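Local coordinates for protein probable zinc protease PqqL (PDB 6OFT) that probably hydrolyses peptides in the periplasm as a zinc-dependent M16-family metalloprotease, of which this chain is the N-terminal half, at residues Q31-W35 and L378-S383; P28-V32 and V203-I207; L110-M114 and L215-L220; L81-V87 and Q99-P103; L18-I22 and A212-I216. All blocks are in the same frame, centred on the assembly; numbering follows the deposited sequence.

Contact 1 of 5, residues Q31-W35 and L378-S383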
# COMPACT_ATOMS: atom_id res chain seq x y z
N GLN A 31 -3.82 14.02 -21.43
CA GLN A 31 -2.78 13.61 -20.50
C GLN A 31 -2.73 12.09 -20.46
O GLN A 31 -3.76 11.44 -20.60
CB GLN A 31 -3.02 14.19 -19.09
CG GLN A 31 -1.77 14.11 -18.17
CD GLN A 31 -0.67 15.11 -18.50
OE1 GLN A 31 -0.85 16.06 -19.27
NE2 GLN A 31 0.49 14.94 -17.90
N VAL A 32 -1.51 11.54 -20.31
CA VAL A 32 -1.27 10.10 -20.21
C VAL A 32 -0.19 9.82 -19.16
O VAL A 32 0.76 10.58 -19.03
CB VAL A 32 -0.93 9.46 -21.59
CG1 VAL A 32 0.43 9.93 -22.11
CG2 VAL A 32 -1.00 7.94 -21.54
N ASN A 33 -0.34 8.71 -18.44
CA ASN A 33 0.63 8.18 -17.50
C ASN A 33 1.21 6.96 -18.17
O ASN A 33 0.47 6.14 -18.74
CB ASN A 33 -0.01 7.80 -16.17
CG ASN A 33 -0.20 8.96 -15.23
OD1 ASN A 33 0.24 10.08 -15.48
ND2 ASN A 33 -0.89 8.70 -14.14
N LEU A 34 2.54 6.89 -18.19
CA LEU A 34 3.29 5.77 -18.74
C LEU A 34 4.15 5.27 -17.60
O LEU A 34 5.00 6.02 -17.11
CB LEU A 34 4.15 6.18 -19.95
CG LEU A 34 3.46 6.85 -21.15
CD1 LEU A 34 4.48 7.29 -22.18
CD2 LEU A 34 2.42 5.92 -21.81
N TRP A 35 3.83 4.07 -17.09
CA TRP A 35 4.55 3.49 -15.97
C TRP A 35 5.13 2.15 -16.35
O TRP A 35 4.41 1.29 -16.86
CB TRP A 35 3.63 3.25 -14.74
CG TRP A 35 3.13 4.45 -13.98
CD1 TRP A 35 3.09 5.75 -14.39
CD2 TRP A 35 2.47 4.41 -12.70
NE1 TRP A 35 2.52 6.54 -13.41
CE2 TRP A 35 2.12 5.74 -12.37
CE3 TRP A 35 2.14 3.37 -11.80
CZ2 TRP A 35 1.43 6.06 -11.19
CZ3 TRP A 35 1.50 3.70 -10.61
CH2 TRP A 35 1.16 5.03 -10.31
N LEU A 378 -6.54 10.84 -12.12
CA LEU A 378 -5.67 10.05 -13.00
C LEU A 378 -4.63 9.24 -12.23
O LEU A 378 -4.50 8.02 -12.44
CB LEU A 378 -5.02 10.94 -14.08
CG LEU A 378 -4.11 10.25 -15.10
CD1 LEU A 378 -4.86 9.21 -15.93
CD2 LEU A 378 -3.42 11.26 -15.98
N ARG A 379 -3.91 9.91 -11.33
CA ARG A 379 -2.88 9.32 -10.47
C ARG A 379 -3.43 8.12 -9.65
O ARG A 379 -2.84 7.04 -9.68
CB ARG A 379 -2.26 10.40 -9.56
CG ARG A 379 -1.34 9.84 -8.48
CD ARG A 379 -0.10 10.67 -8.24
NE ARG A 379 0.98 9.82 -7.73
CZ ARG A 379 1.93 9.27 -8.49
NH1 ARG A 379 1.97 9.52 -9.79
NH2 ARG A 379 2.86 8.50 -7.94
N MET A 380 -4.55 8.33 -8.92
CA MET A 380 -5.20 7.32 -8.09
C MET A 380 -5.66 6.12 -8.93
O MET A 380 -5.49 4.98 -8.51
CB MET A 380 -6.38 7.94 -7.31
CG MET A 380 -7.11 6.96 -6.39
SD MET A 380 -6.04 6.04 -5.23
CE MET A 380 -5.37 7.42 -4.22
N LEU A 381 -6.23 6.38 -10.11
CA LEU A 381 -6.66 5.34 -11.04
C LEU A 381 -5.44 4.54 -11.55
O LEU A 381 -5.50 3.30 -11.59
CB LEU A 381 -7.46 5.98 -12.19
CG LEU A 381 -7.93 5.07 -13.32
CD1 LEU A 381 -8.88 3.98 -12.81
CD2 LEU A 381 -8.59 5.89 -14.41
N THR A 382 -4.33 5.23 -11.88
CA THR A 382 -3.10 4.55 -12.34
C THR A 382 -2.54 3.65 -11.22
O THR A 382 -2.12 2.51 -11.49
CB THR A 382 -2.04 5.53 -12.89
OG1 THR A 382 -2.68 6.46 -13.76
CG2 THR A 382 -0.93 4.82 -13.67
N SER A 383 -2.58 4.16 -9.96
CA SER A 383 -2.09 3.42 -8.78
C SER A 383 -2.91 2.16 -8.53
O SER A 383 -2.33 1.11 -8.27
CB SER A 383 -2.09 4.31 -7.54
OG SER A 383 -1.26 5.44 -7.76

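Contact 2 of 5, residues P28-V32 and V203-I207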
# COMPACT_ATOMS: atom_id res chain seq x y z
N PRO A 28 -7.17 14.60 -16.47
CA PRO A 28 -7.26 15.71 -17.43
C PRO A 28 -7.17 15.27 -18.89
O PRO A 28 -6.59 14.23 -19.20
CB PRO A 28 -6.08 16.63 -17.03
CG PRO A 28 -5.10 15.74 -16.36
CD PRO A 28 -5.85 14.55 -15.81
N LYS A 29 -7.78 16.06 -19.78
CA LYS A 29 -7.78 15.79 -21.21
C LYS A 29 -6.36 15.88 -21.74
O LYS A 29 -5.58 16.70 -21.27
CB LYS A 29 -8.66 16.84 -21.93
CG LYS A 29 -9.64 16.25 -22.93
CD LYS A 29 -10.98 15.88 -22.28
CE LYS A 29 -11.91 15.19 -23.24
NZ LYS A 29 -13.04 14.52 -22.53
N ASP A 30 -6.05 15.05 -22.75
CA ASP A 30 -4.76 15.01 -23.45
C ASP A 30 -3.57 14.73 -22.54
O ASP A 30 -2.45 15.11 -22.86
CB ASP A 30 -4.53 16.28 -24.29
CG ASP A 30 -5.64 16.58 -25.25
OD1 ASP A 30 -6.07 15.64 -25.97
OD2 ASP A 30 -6.09 17.75 -25.30
N GLN A 31 -3.82 14.02 -21.43
CA GLN A 31 -2.78 13.61 -20.50
C GLN A 31 -2.73 12.09 -20.46
O GLN A 31 -3.76 11.44 -20.60
CB GLN A 31 -3.02 14.19 -19.09
CG GLN A 31 -1.77 14.11 -18.17
CD GLN A 31 -0.67 15.11 -18.50
OE1 GLN A 31 -0.85 16.06 -19.27
NE2 GLN A 31 0.49 14.94 -17.90
N VAL A 32 -1.51 11.54 -20.31
CA VAL A 32 -1.27 10.10 -20.21
C VAL A 32 -0.19 9.82 -19.16
O VAL A 32 0.76 10.58 -19.03
CB VAL A 32 -0.93 9.46 -21.59
CG1 VAL A 32 0.43 9.93 -22.11
CG2 VAL A 32 -1.00 7.94 -21.54
N VAL A 203 -0.34 1.99 -19.38
CA VAL A 203 -0.73 3.21 -20.10
C VAL A 203 -2.12 3.63 -19.60
O VAL A 203 -3.07 2.89 -19.79
CB VAL A 203 -0.71 2.99 -21.65
CG1 VAL A 203 -1.19 4.23 -22.42
CG2 VAL A 203 0.67 2.56 -22.15
N VAL A 204 -2.24 4.78 -18.92
CA VAL A 204 -3.54 5.27 -18.40
C VAL A 204 -3.69 6.72 -18.84
O VAL A 204 -2.88 7.58 -18.46
CB VAL A 204 -3.72 5.12 -16.85
CG1 VAL A 204 -5.16 5.48 -16.42
CG2 VAL A 204 -3.38 3.71 -16.37
N GLY A 205 -4.72 6.99 -19.62
CA GLY A 205 -4.89 8.36 -20.08
C GLY A 205 -5.58 8.48 -21.41
O GLY A 205 -6.14 7.50 -21.93
N ASP A 206 -5.53 9.70 -21.95
CA ASP A 206 -6.24 10.15 -23.14
C ASP A 206 -5.60 9.76 -24.47
O ASP A 206 -5.19 10.61 -25.25
CB ASP A 206 -6.47 11.67 -23.05
CG ASP A 206 -7.68 12.13 -23.81
OD1 ASP A 206 -8.44 11.26 -24.32
OD2 ASP A 206 -7.89 13.35 -23.90
N ILE A 207 -5.60 8.46 -24.76
CA ILE A 207 -5.03 7.88 -25.97
C ILE A 207 -5.94 6.73 -26.47
O ILE A 207 -6.50 5.99 -25.66
CB ILE A 207 -3.56 7.43 -25.68
CG1 ILE A 207 -2.82 6.97 -26.96
CG2 ILE A 207 -3.48 6.37 -24.55
CD1 ILE A 207 -1.31 7.00 -26.84
O HOH W 1 -5.74 12.95 -26.54

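Contact 3 of 5, residues L110-M114 and L215-L220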
# COMPACT_ATOMS: atom_id res chain seq x y z
N LEU A 110 6.04 11.55 -27.20
CA LEU A 110 5.54 10.25 -26.73
C LEU A 110 6.52 9.16 -27.13
O LEU A 110 6.87 8.32 -26.30
CB LEU A 110 4.16 9.93 -27.35
CG LEU A 110 2.92 10.48 -26.69
CD1 LEU A 110 1.69 10.05 -27.48
CD2 LEU A 110 2.78 10.00 -25.23
N GLN A 111 6.99 9.22 -28.39
CA GLN A 111 7.96 8.29 -28.99
C GLN A 111 9.32 8.35 -28.29
O GLN A 111 9.92 7.30 -27.99
CB GLN A 111 8.07 8.56 -30.50
CG GLN A 111 9.08 7.69 -31.27
CD GLN A 111 9.04 6.21 -30.94
OE1 GLN A 111 7.97 5.56 -30.94
NE2 GLN A 111 10.22 5.66 -30.65
N GLN A 112 9.80 9.57 -28.01
CA GLN A 112 11.04 9.79 -27.31
C GLN A 112 10.99 9.18 -25.90
O GLN A 112 11.93 8.49 -25.52
CB GLN A 112 11.35 11.30 -27.26
CG GLN A 112 12.61 11.65 -26.50
CD GLN A 112 13.86 11.15 -27.17
OE1 GLN A 112 14.54 11.89 -27.87
NE2 GLN A 112 14.21 9.88 -26.94
N VAL A 113 9.86 9.38 -25.16
CA VAL A 113 9.67 8.82 -23.81
C VAL A 113 9.70 7.27 -23.87
O VAL A 113 10.35 6.62 -23.05
CB VAL A 113 8.38 9.40 -23.11
CG1 VAL A 113 8.01 8.61 -21.86
CG2 VAL A 113 8.55 10.87 -22.76
N MET A 114 9.04 6.69 -24.88
CA MET A 114 8.99 5.23 -25.09
C MET A 114 10.40 4.66 -25.37
O MET A 114 10.70 3.55 -24.93
CB MET A 114 8.06 4.90 -26.25
CG MET A 114 6.58 5.04 -25.92
SD MET A 114 6.03 4.17 -24.43
CE MET A 114 6.34 2.47 -24.86
N LEU A 215 2.28 2.16 -29.65
CA LEU A 215 3.39 2.75 -28.87
C LEU A 215 4.19 1.65 -28.20
O LEU A 215 5.41 1.63 -28.30
CB LEU A 215 2.87 3.69 -27.76
CG LEU A 215 2.77 5.20 -28.03
CD1 LEU A 215 2.33 5.92 -26.77
CD2 LEU A 215 4.09 5.80 -28.51
N ILE A 216 3.49 0.70 -27.55
CA ILE A 216 4.07 -0.44 -26.83
C ILE A 216 4.77 -1.40 -27.78
O ILE A 216 5.95 -1.71 -27.57
CB ILE A 216 3.01 -1.13 -25.93
CG1 ILE A 216 2.53 -0.17 -24.82
CG2 ILE A 216 3.51 -2.47 -25.36
CD1 ILE A 216 1.20 -0.55 -24.17
N LYS A 217 4.05 -1.90 -28.81
CA LYS A 217 4.62 -2.85 -29.76
C LYS A 217 5.81 -2.28 -30.55
O LYS A 217 6.82 -2.95 -30.68
CB LYS A 217 3.55 -3.45 -30.68
CG LYS A 217 4.02 -4.70 -31.42
CD LYS A 217 2.93 -5.38 -32.24
CE LYS A 217 3.49 -6.46 -33.13
NZ LYS A 217 4.25 -5.89 -34.28
N ASP A 218 5.70 -1.03 -31.04
CA ASP A 218 6.78 -0.40 -31.81
C ASP A 218 8.05 -0.20 -31.01
O ASP A 218 9.13 -0.14 -31.61
CB ASP A 218 6.34 0.95 -32.38
CG ASP A 218 5.31 0.90 -33.49
OD1 ASP A 218 4.85 1.98 -33.92
OD2 ASP A 218 4.96 -0.22 -33.93
N ASN A 219 7.95 -0.06 -29.68
CA ASN A 219 9.10 0.26 -28.87
C ASN A 219 9.57 -0.80 -27.89
O ASN A 219 10.69 -0.69 -27.40
CB ASN A 219 8.82 1.57 -28.12
CG ASN A 219 8.69 2.73 -29.07
OD1 ASN A 219 9.67 3.17 -29.66
ND2 ASN A 219 7.49 3.24 -29.24
N LEU A 220 8.75 -1.81 -27.58
CA LEU A 220 9.15 -2.78 -26.56
C LEU A 220 9.17 -4.23 -27.02
O LEU A 220 9.61 -5.09 -26.26
CB LEU A 220 8.25 -2.64 -25.29
CG LEU A 220 8.28 -1.26 -24.58
CD1 LEU A 220 7.16 -1.13 -23.56
CD2 LEU A 220 9.64 -0.99 -23.93

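Contact 4 of 5, residues L81-V87 and Q99-P103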
# COMPACT_ATOMS: atom_id res chain seq x y z
N LEU A 81 9.80 18.07 -19.16
CA LEU A 81 9.49 17.06 -18.15
C LEU A 81 10.58 17.05 -17.08
O LEU A 81 11.76 16.92 -17.38
CB LEU A 81 9.28 15.68 -18.84
CG LEU A 81 8.22 15.68 -19.96
CD1 LEU A 81 8.25 14.37 -20.79
CD2 LEU A 81 6.80 15.93 -19.40
N ARG A 82 10.17 17.29 -15.83
CA ARG A 82 11.07 17.46 -14.71
C ARG A 82 11.02 16.34 -13.71
O ARG A 82 9.95 15.90 -13.32
CB ARG A 82 10.78 18.82 -14.02
CG ARG A 82 11.74 19.19 -12.90
CD ARG A 82 11.84 20.69 -12.77
NE ARG A 82 12.69 21.26 -13.82
CZ ARG A 82 12.82 22.57 -14.05
NH1 ARG A 82 12.16 23.45 -13.31
NH2 ARG A 82 13.61 23.00 -15.02
N PHE A 83 12.21 15.88 -13.28
CA PHE A 83 12.35 14.84 -12.26
C PHE A 83 11.76 15.37 -10.95
O PHE A 83 12.02 16.52 -10.57
CB PHE A 83 13.84 14.45 -12.10
CG PHE A 83 14.03 13.31 -11.12
CD1 PHE A 83 13.75 12.00 -11.49
CD2 PHE A 83 14.42 13.56 -9.81
CE1 PHE A 83 13.88 10.95 -10.58
CE2 PHE A 83 14.56 12.51 -8.90
CZ PHE A 83 14.29 11.21 -9.29
N GLY A 84 10.95 14.54 -10.31
CA GLY A 84 10.26 14.90 -9.07
C GLY A 84 8.91 15.54 -9.30
O GLY A 84 8.15 15.72 -8.35
N ARG A 85 8.59 15.89 -10.57
CA ARG A 85 7.33 16.51 -10.97
C ARG A 85 6.58 15.65 -12.02
O ARG A 85 5.48 15.19 -11.74
CB ARG A 85 7.58 17.94 -11.50
CG ARG A 85 6.31 18.71 -11.91
CD ARG A 85 6.64 20.08 -12.48
NE ARG A 85 7.21 19.98 -13.84
CZ ARG A 85 7.91 20.93 -14.43
NH1 ARG A 85 8.21 22.05 -13.77
NH2 ARG A 85 8.37 20.76 -15.66
N ASP A 86 7.17 15.46 -13.21
CA ASP A 86 6.57 14.69 -14.32
C ASP A 86 7.19 13.31 -14.43
O ASP A 86 6.55 12.38 -14.97
CB ASP A 86 6.77 15.42 -15.65
CG ASP A 86 6.41 16.89 -15.58
OD1 ASP A 86 5.20 17.20 -15.55
OD2 ASP A 86 7.34 17.72 -15.52
N VAL A 87 8.45 13.19 -13.96
CA VAL A 87 9.23 11.96 -13.99
C VAL A 87 9.53 11.56 -12.56
O VAL A 87 10.02 12.37 -11.78
CB VAL A 87 10.52 12.10 -14.84
CG1 VAL A 87 11.20 10.75 -15.02
CG2 VAL A 87 10.23 12.75 -16.20
N GLN A 99 7.95 6.11 -13.62
CA GLN A 99 6.75 6.87 -13.96
C GLN A 99 7.01 8.14 -14.76
O GLN A 99 7.89 8.93 -14.40
CB GLN A 99 5.95 7.23 -12.67
CG GLN A 99 5.69 6.04 -11.71
CD GLN A 99 5.27 6.45 -10.31
OE1 GLN A 99 5.74 7.44 -9.75
NE2 GLN A 99 4.37 5.69 -9.69
N VAL A 100 6.24 8.31 -15.85
CA VAL A 100 6.27 9.52 -16.68
C VAL A 100 4.80 9.92 -16.98
O VAL A 100 4.00 9.08 -17.39
CB VAL A 100 7.12 9.40 -17.98
CG1 VAL A 100 7.15 10.74 -18.74
CG2 VAL A 100 8.54 8.91 -17.70
N SER A 101 4.47 11.20 -16.77
CA SER A 101 3.19 11.80 -17.10
C SER A 101 3.50 12.92 -18.09
O SER A 101 4.35 13.76 -17.80
CB SER A 101 2.52 12.39 -15.86
OG SER A 101 1.19 12.79 -16.16
N LEU A 102 2.87 12.90 -19.26
CA LEU A 102 3.12 13.92 -20.28
C LEU A 102 1.88 14.14 -21.14
O LEU A 102 0.99 13.28 -21.14
CB LEU A 102 4.34 13.51 -21.17
CG LEU A 102 4.14 12.47 -22.28
CD1 LEU A 102 5.20 12.62 -23.35
CD2 LEU A 102 4.15 11.03 -21.74
N PRO A 103 1.80 15.25 -21.92
CA PRO A 103 0.65 15.41 -22.83
C PRO A 103 0.68 14.37 -23.96
O PRO A 103 1.74 13.83 -24.28
CB PRO A 103 0.86 16.82 -23.42
CG PRO A 103 1.89 17.48 -22.57
CD PRO A 103 2.75 16.37 -22.07

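Contact 5 of 5, residues L18-I22 and A212-I216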
# COMPACT_ATOMS: atom_id res chain seq x y z
N LEU A 18 6.70 -9.48 -22.19
CA LEU A 18 6.34 -8.23 -21.52
C LEU A 18 4.82 -8.09 -21.50
O LEU A 18 4.18 -8.25 -22.53
CB LEU A 18 7.00 -7.01 -22.21
CG LEU A 18 6.74 -5.64 -21.53
CD1 LEU A 18 8.03 -4.89 -21.28
CD2 LEU A 18 5.77 -4.79 -22.36
N ARG A 19 4.25 -7.78 -20.32
CA ARG A 19 2.81 -7.61 -20.19
C ARG A 19 2.47 -6.14 -20.33
O ARG A 19 3.31 -5.29 -20.06
CB ARG A 19 2.31 -8.13 -18.83
CG ARG A 19 2.22 -9.66 -18.70
CD ARG A 19 2.04 -10.06 -17.23
NE ARG A 19 3.33 -10.12 -16.53
CZ ARG A 19 3.51 -10.30 -15.23
NH1 ARG A 19 2.46 -10.40 -14.42
NH2 ARG A 19 4.73 -10.35 -14.71
N TYR A 20 1.24 -5.83 -20.75
CA TYR A 20 0.80 -4.43 -20.85
C TYR A 20 -0.62 -4.30 -20.38
O TYR A 20 -1.39 -5.27 -20.43
CB TYR A 20 0.99 -3.85 -22.25
CG TYR A 20 0.44 -4.70 -23.37
CD1 TYR A 20 -0.90 -4.62 -23.75
CD2 TYR A 20 1.25 -5.57 -24.08
CE1 TYR A 20 -1.43 -5.43 -24.75
CE2 TYR A 20 0.75 -6.36 -25.11
CZ TYR A 20 -0.59 -6.29 -25.45
OH TYR A 20 -1.08 -7.06 -26.48
N MET A 21 -0.97 -3.10 -19.89
CA MET A 21 -2.30 -2.76 -19.40
C MET A 21 -2.58 -1.37 -19.88
O MET A 21 -1.79 -0.46 -19.61
CB MET A 21 -2.40 -2.83 -17.87
CG MET A 21 -1.96 -4.14 -17.28
SD MET A 21 -2.31 -4.16 -15.52
CE MET A 21 -3.51 -5.46 -15.47
N ILE A 22 -3.65 -1.21 -20.64
CA ILE A 22 -4.06 0.08 -21.20
C ILE A 22 -5.47 0.42 -20.73
O ILE A 22 -6.39 -0.39 -20.85
CB ILE A 22 -3.96 0.12 -22.75
CG1 ILE A 22 -2.51 -0.20 -23.23
CG2 ILE A 22 -4.47 1.47 -23.32
CD1 ILE A 22 -2.47 -0.75 -24.62
N ALA A 212 -2.13 3.52 -28.48
CA ALA A 212 -1.45 3.02 -27.28
C ALA A 212 -0.82 1.64 -27.54
O ALA A 212 0.33 1.45 -27.17
CB ALA A 212 -2.41 2.96 -26.10
N LEU A 213 -1.55 0.71 -28.20
CA LEU A 213 -1.00 -0.62 -28.52
C LEU A 213 0.20 -0.51 -29.47
O LEU A 213 1.17 -1.26 -29.31
CB LEU A 213 -2.08 -1.56 -29.10
CG LEU A 213 -3.07 -2.11 -28.07
CD1 LEU A 213 -4.36 -2.56 -28.71
CD2 LEU A 213 -2.44 -3.22 -27.23
N ALA A 214 0.15 0.44 -30.42
CA ALA A 214 1.24 0.66 -31.35
C ALA A 214 2.47 1.22 -30.63
O ALA A 214 3.57 0.78 -30.93
CB ALA A 214 0.81 1.60 -32.48
N LEU A 215 2.28 2.16 -29.65
CA LEU A 215 3.39 2.75 -28.87
C LEU A 215 4.19 1.65 -28.20
O LEU A 215 5.41 1.63 -28.30
CB LEU A 215 2.87 3.69 -27.76
CG LEU A 215 2.77 5.20 -28.03
CD1 LEU A 215 2.33 5.92 -26.77
CD2 LEU A 215 4.09 5.80 -28.51
N ILE A 216 3.49 0.70 -27.55
CA ILE A 216 4.07 -0.44 -26.83
C ILE A 216 4.77 -1.40 -27.78
O ILE A 216 5.95 -1.71 -27.57
CB ILE A 216 3.01 -1.13 -25.93
CG1 ILE A 216 2.53 -0.17 -24.82
CG2 ILE A 216 3.51 -2.47 -25.36
CD1 ILE A 216 1.20 -0.55 -24.17

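Contact 1 of 5, residues Q31-W35 and L378-S383
Trp35, with 90 Å² covered, and Asn33, Leu378 and Thr382, with 63 Å² each, carry most of this strand-to-helix contact. With chi1 near -82° (m), Asn33 sends ND2 across to Thr382 OG1 in a hydrogen bond of 2.9 Å, while its OD1 is bonded to Ser101 on the adjoining strand. Thr382 takes the m rotamer, at -45°, which turns OG1 back to Leu378 O at 2.7 Å and leaves CG2 facing the indole. That methyl lies 3.5 Å from the centroid of the Trp35 six-membered ring and 14° off its normal, a CH-pi contact. Ser383, also m, bonds OG to Arg379 O at 3.0 Å and meets the ring edge, 3.5 Å from Trp35 CH2. Leu378 (t, p) reaches Gln31, with CD2 4.0 Å from CG. The axes are 9.7 Å apart at 32°. Val32 and Leu34 point away, onto helix 107-122, so strand 31-38 lies between helices on both faces, the layered alpha/beta arrangement of the M16 peptidase domain.

Contact 2 of 5, residues P28-V32 and V203-I207
Three polar links can be traced between the turn 28-31 and the end of strand 199-205. Pro28 to Gln31 form a type II turn, with Lys29 at phi/psi -64/146 and Asp30 at 58/28. The turn presents Asp30 N to the carboxylate of Asp206, giving a nearly linear bond to OD2 of 2.8 Å and 169°. One residue on, Gln31 O accepts from Asp206 N at 2.8 Å and 173°. Water 1 supplies the third link, donating to Asp30 OD1 at 2.8 Å and to Asp206 O at 2.7 Å. The carboxylates come close, Asp30 OD1 to Asp206 OD2 being 3.6 Å, but each of these oxygens accepts a hydrogen. Asp206 is the centre of an inverse gamma turn, closed by a weak bond from Ile207 N to Gly205 O at 3.0 Å. Gln31 NE2 is engaged by Ser101, and Val204 O by Asn33 N.

Val32 and Gly205 are a non-hydrogen-bonded pair, their CA atoms 4.0 Å apart. The fit depends on the missing side chain: a CB on Gly205 would lie 2.4 Å from Gln31 O and 2.5 Å from Val32 CA. Val32 CG2 adds an apolar contact with Val203 CG1 at 3.8 Å. The arrangement is that of adjacent antiparallel strands where one begins and the other ends, here 31-38 and 199-205 inside the mixed M16 sheet.

Contact 3 of 5, residues L110-M114 and L215-L220
Met114 is the bump and helix 209-220 provides the hollow. Its side chain, m at all three chi angles, enters a pocket made by Leu215, Ile216, Asn219 and Leu220. Inside it, Met114 CE lies 3.7 Å from Leu215 O, 4.2 Å from Ile216 CA and 3.9 Å from Leu220 CD1, while CG packs 3.7 Å from Leu215 CD2 and CB 3.5 Å from Asn219 ND2. This is a knobs-into-holes contact, and it covers 109 Å² of Met114, more than of any other residue in the pair of segments. The helix axes approach to 10.2 Å and cross at -47°. Both helices lie on one face of the six-stranded sheet of the M16 domain, where Met114, Ile216 and Leu220 also touch Phe201. At the outer margin the seam is polar: Gln111 NE2 donates to Asn219 OD1 at 2.7 Å, and Asn219 ND2 returns a bond to Gln111 OE1 at 2.9 Å, so the two amides pair reciprocally. The same ND2 also bonds Leu215 O, at 2.8 Å, which holds the Asn219 side chain against its own helix. Leu110 meets the other methyl of Leu215, with CD1 to CD1 at 4.2 Å.

Contact 4 of 5, residues L81-V87 and Q99-P103
One conventional hydrogen bond spans the two segments, from Ser101 N to Asp86 O at 3.0 Å and 157°. Two CA-H...O contacts supplement it, Val100 CA to Asp86 O and Val87 CA to Gln99 O, each 3.3 Å with 147° at the hydrogen. They accompany the antiparallel non-hydrogen-bonded pair Val87 with Val100, whose CA atoms are 4.7 Å apart. Apolar contacts come next: Val87 CG1 lies 4.2 Å from Val100 CG2, Leu81 CD1 4.3 Å from Val100 CG1, and Leu81 CD2 3.9 Å from Leu102 CB. No salt bridge spans the segments. Within the loop Asp86 OD2 accepts backbone Arg82 N at 2.9 Å and forms a salt bridge with Arg85 NE at 2.8 Å, while the Arg82 side chain makes one to Glu77 of helix 71-77. The Val87-Val100 pairing starts edge strand 87-91 of the mixed sheet in the M16 peptidase domain; the loop leads into it from helix 71-77, with Phe76 against Leu81, Val87 and Val100, and helix 107-122 behind Val100 and Leu102.

Contact 5 of 5, residues L18-I22 and A212-I216
Ile22 lies over the helix turn 212-216, meeting three of its residues: CG2 is 3.8 Å from Ala212 CB, while CD1 is 3.6 Å from Leu213 CD2 and 3.7 Å from Ile216 CD1. This is the strand-to-helix layer of the alpha/beta M16 domain, in which helix 209-220 runs across one face of the mixed sheet. The evidence for face-on packing is geometric. The short axes come within 9.9 Å at 154°, close to antiparallel, and the nearest CA pairs, Ile22 with Ala212 and Tyr20 with Ile216, are 7.2 and 7.9 Å apart, spaced by two strand residues and one helical turn. Leu18, Tyr20 and Ile22 all direct CA-to-CB toward the helix. Arg19 and Met21 point away, and Met21 meets Leu385 of helix 378-391 on the reverse face. The interface is apolar: in each touching residue pair the closest atoms are carbons. Ile216 (m, t) also touches Phe201 and Val203 of the adjoining strand 199-205, so it bridges two strands, and Ile10 of the edge strand borders Ile22 and Leu213. At the outer margin Tyr20, with chi1 at 50° (p), brings its ring carbon CE1 to 3.5 Å from Leu213 CD2.

Four contacts include strands of one mixed sheet; contact 3 joins two helices on it. Contacts 1 and 2 share Gln31 and Val32, centres 8 Å apart, and Asn33 N bonds Val204 O at 2.8 Å. Contact 4 lies on the other flank of strand 31-38, where Leu34 N meets Val100 O at 2.8 Å. Contacts 3 and 5 share Leu215 and Ile216, 9 Å between centres, on the face opposite helix 378-391 of contact 1; contacts 1 and 3 are 17 Å apart by centres. Nearest the predicted zinc site are contacts 4 and 1: side chains of Gln99 and Arg379 lie about 9 and 12 Å from that of Glu57, the probable proton acceptor. Contacts 2, 3 and 5 are remote.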